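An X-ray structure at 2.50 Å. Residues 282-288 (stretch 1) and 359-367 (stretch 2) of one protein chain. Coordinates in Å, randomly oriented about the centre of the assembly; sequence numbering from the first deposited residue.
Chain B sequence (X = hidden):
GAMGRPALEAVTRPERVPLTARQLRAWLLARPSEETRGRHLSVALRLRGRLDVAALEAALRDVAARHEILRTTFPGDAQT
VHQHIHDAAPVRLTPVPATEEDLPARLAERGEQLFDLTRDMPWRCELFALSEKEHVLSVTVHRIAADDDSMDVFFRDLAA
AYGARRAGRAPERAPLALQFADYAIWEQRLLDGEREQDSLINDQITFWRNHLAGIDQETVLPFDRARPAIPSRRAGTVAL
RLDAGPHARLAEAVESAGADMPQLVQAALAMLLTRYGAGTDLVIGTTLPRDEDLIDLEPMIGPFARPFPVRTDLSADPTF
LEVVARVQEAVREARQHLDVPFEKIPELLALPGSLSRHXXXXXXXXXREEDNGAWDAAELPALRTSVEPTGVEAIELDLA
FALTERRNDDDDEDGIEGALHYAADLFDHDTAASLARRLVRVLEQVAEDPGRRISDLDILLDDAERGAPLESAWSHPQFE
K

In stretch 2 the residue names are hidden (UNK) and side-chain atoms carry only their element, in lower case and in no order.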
# COMPACT_ATOMS: atom_id res chain seq x y z
N LEU B 282 -5.36 -31.98 -16.28
CA LEU B 282 -4.22 -31.26 -15.74
C LEU B 282 -4.58 -30.48 -14.50
O LEU B 282 -5.70 -29.97 -14.39
CB LEU B 282 -3.64 -30.31 -16.79
CG LEU B 282 -3.01 -30.86 -18.06
CD1 LEU B 282 -2.47 -29.72 -18.90
CD2 LEU B 282 -1.89 -31.79 -17.70
N VAL B 283 -3.63 -30.38 -13.57
CA VAL B 283 -3.79 -29.49 -12.44
C VAL B 283 -2.66 -28.46 -12.46
O VAL B 283 -1.50 -28.80 -12.39
CB VAL B 283 -3.81 -30.24 -11.09
CG1 VAL B 283 -3.92 -29.25 -9.95
CG2 VAL B 283 -4.95 -31.23 -11.04
N ILE B 284 -3.03 -27.20 -12.58
CA ILE B 284 -2.09 -26.10 -12.46
C ILE B 284 -2.37 -25.33 -11.19
O ILE B 284 -3.49 -24.84 -11.00
CB ILE B 284 -2.16 -25.16 -13.64
CG1 ILE B 284 -1.80 -25.92 -14.92
CG2 ILE B 284 -1.24 -23.97 -13.40
CD1 ILE B 284 -1.85 -25.08 -16.16
N GLY B 285 -1.36 -25.22 -10.34
CA GLY B 285 -1.53 -24.55 -9.06
C GLY B 285 -0.99 -23.13 -9.07
O GLY B 285 -0.20 -22.74 -9.93
N THR B 286 -1.45 -22.36 -8.09
CA THR B 286 -1.01 -20.99 -7.91
C THR B 286 -0.98 -20.66 -6.41
O THR B 286 -1.64 -21.33 -5.62
CB THR B 286 -1.93 -19.99 -8.65
OG1 THR B 286 -1.24 -18.75 -8.83
CG2 THR B 286 -3.22 -19.75 -7.87
N THR B 287 -0.21 -19.64 -6.04
CA THR B 287 -0.15 -19.23 -4.65
C THR B 287 -0.85 -17.88 -4.47
O THR B 287 -0.43 -16.87 -5.03
CB THR B 287 1.29 -19.15 -4.16
OG1 THR B 287 1.89 -20.44 -4.30
CG2 THR B 287 1.34 -18.77 -2.68
N LEU B 288 -1.94 -17.89 -3.71
CA LEU B 288 -2.67 -16.68 -3.37
C LEU B 288 -2.06 -16.03 -2.14
O LEU B 288 -1.59 -16.73 -1.24
CB LEU B 288 -4.13 -17.00 -3.10
CG LEU B 288 -4.91 -17.78 -4.14
CD1 LEU B 288 -6.34 -17.94 -3.66
CD2 LEU B 288 -4.85 -17.02 -5.44
N UNK B 359 2.80 -32.57 -3.93
CA UNK B 359 1.50 -33.24 -4.07
C UNK B 359 0.47 -32.42 -4.87
O UNK B 359 0.59 -31.18 -4.91
c UNK B 359 1.69 -32.26 -1.92
c UNK B 359 3.02 -32.10 -2.55
c UNK B 359 1.05 -33.41 -2.62
N UNK B 360 -0.50 -33.09 -5.48
CA UNK B 360 -1.58 -32.47 -6.26
C UNK B 360 -1.10 -31.76 -7.53
O UNK B 360 -1.62 -32.03 -8.61
c UNK B 360 -2.39 -31.45 -5.43
c UNK B 360 -3.61 -30.96 -6.23
c UNK B 360 -2.82 -32.04 -4.12
N UNK B 361 -0.16 -30.82 -7.42
CA UNK B 361 0.39 -30.20 -8.62
C UNK B 361 1.89 -29.99 -8.57
O UNK B 361 2.47 -29.82 -7.50
c UNK B 361 0.38 -25.68 -6.12
o UNK B 361 0.60 -24.65 -5.23
c UNK B 361 -0.31 -28.86 -8.93
c UNK B 361 -0.63 -26.60 -5.88
c UNK B 361 0.94 -26.80 -8.15
c UNK B 361 1.17 -25.78 -7.25
c UNK B 361 -0.07 -27.75 -7.93
c UNK B 361 -0.85 -27.63 -6.79
N UNK B 362 2.50 -30.00 -9.75
CA UNK B 362 3.94 -29.90 -9.89
C UNK B 362 4.31 -28.70 -10.78
O UNK B 362 5.50 -28.34 -10.91
o UNK B 362 2.30 -33.09 -10.75
c UNK B 362 2.86 -32.97 -9.67
c UNK B 362 4.51 -31.21 -10.46
c UNK B 362 4.28 -32.44 -9.58
n UNK B 362 2.27 -33.28 -8.52
N UNK B 363 3.29 -28.09 -11.37
CA UNK B 363 3.46 -26.88 -12.18
C UNK B 363 2.71 -25.72 -11.56
O UNK B 363 1.51 -25.82 -11.30
c UNK B 363 3.60 -28.33 -14.22
c UNK B 363 2.96 -27.09 -13.62
c UNK B 363 3.25 -25.84 -14.48
N UNK B 364 3.42 -24.61 -11.31
CA UNK B 364 2.80 -23.45 -10.70
C UNK B 364 2.79 -22.24 -11.61
O UNK B 364 3.68 -22.07 -12.46
N UNK B 365 1.78 -21.38 -11.45
CA UNK B 365 1.70 -20.15 -12.23
C UNK B 365 1.35 -18.94 -11.38
O UNK B 365 0.38 -18.94 -10.63
c UNK B 365 1.65 -18.49 -14.81
c UNK B 365 0.40 -19.04 -14.18
c UNK B 365 -0.62 -19.35 -15.24
c UNK B 365 0.69 -20.30 -13.36
N UNK B 366 2.16 -17.90 -11.52
CA UNK B 366 1.97 -16.64 -10.82
C UNK B 366 1.92 -15.50 -11.85
O UNK B 366 2.86 -15.32 -12.61
o UNK B 366 2.10 -18.21 -7.83
c UNK B 366 2.70 -15.95 -8.46
c UNK B 366 1.92 -16.98 -7.67
n UNK B 366 1.03 -16.50 -6.83
c UNK B 366 3.11 -16.43 -9.83
N UNK B 367 0.82 -14.78 -11.91
CA UNK B 367 0.70 -13.64 -12.79
C UNK B 367 0.31 -12.44 -11.96
O UNK B 367 -0.85 -12.28 -11.63
c UNK B 367 -0.55 -12.56 -14.70
c UNK B 367 -0.35 -13.85 -13.90
c UNK B 367 0.07 -14.98 -14.83
O HOH W 1 1.06 -29.74 -12.10
O HOH W 2 1.99 -22.71 -6.38

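Position 359 carries three side-chain carbons that close a ring onto its own backbone N, which only proline does; Pro359 lies out of reach of stretch 1. Its carbonyl O accepts a 2.6 Å hydrogen bond from the backbone N of position 361, tightening the turn before the strand.

At position 360, one carbon carries two more, three carbons in all and no heteroatom. This short fork is valine. The O of Val360 lies 3.8 Å from CB of Val283, and the two side chains meet at 4.1 Å between Val360 CG1 and Val283 CG1.

Position 361 has a single carbon leading to a six-carbon ring that bears one oxygen, the signature of tyrosine. CB of Tyr361 packs 3.8 Å from Val283 CG1, while the ring lies flat against the backbone of Gly285: the CA of Gly285 stands 3.4 Å from the ring centroid, 11° off the normal, in a CH-pi contact over the face. A CB on Gly285 would fall 2.2 Å from Tyr361 CE2, so the bare glycine is what lets the ring come this close. Its hydroxyl reaches water 2, 2.6 Å from Tyr361 OH and 3.1 Å from Thr287 OG1, which links the two side chains.

Three carbons, the third bearing one oxygen and one nitrogen, form a terminal amide at position 362. Two carbons precede the amide carbon, giving glutamine. The CB of Gln362 points away from stretch 1, yet its backbone N donates to water 1 (2.8 Å), which in turn donates to Val283 O (2.7 Å).

Position 363 again shows one carbon carrying two, hence valine. Its side chain comes no nearer than 4.9 Å to stretch 1; the backbone does the work, with Val363 O accepting a 3.1 Å hydrogen bond from Gly285 N.

No side-chain atoms follow the CA at position 364, so it is glycine. The CA of Gly364 approaches Gly285 O at 3.2 Å in a CA-H...O contact.

Four carbons, forked at the second, identify position 365 as leucine. CB of Leu365 packs 4.1 Å from Ile284 CG2. Its N donates to Gly285 O (2.8 Å), and its O accepts a very short 2.4 Å hydrogen bond from Thr286 OG1.

Position 366 repeats the three-carbon chain ending in one oxygen and one nitrogen and is glutamine. The amide of Gln366 pairs with the backbone of Thr287: OE1 accepts from Thr287 N at 3.3 Å, and NE2 donates to Thr287 O at a very short 2.3 Å.

Three carbons in a fork make position 367 valine, and Val367 makes no contact with stretch 1.

The strands run in the same general direction, 46° apart, and share a single bridge between Gly285 and Gly364. Gly285 uses both N and O there, bonding to Val363 and Leu365. Beyond the bridge, side chains take over: Thr286 and Gln366 reach across to backbone atoms, while Val283 and Tyr361 pack before it.

Stretch 2 359-367: PVYQVGLQV
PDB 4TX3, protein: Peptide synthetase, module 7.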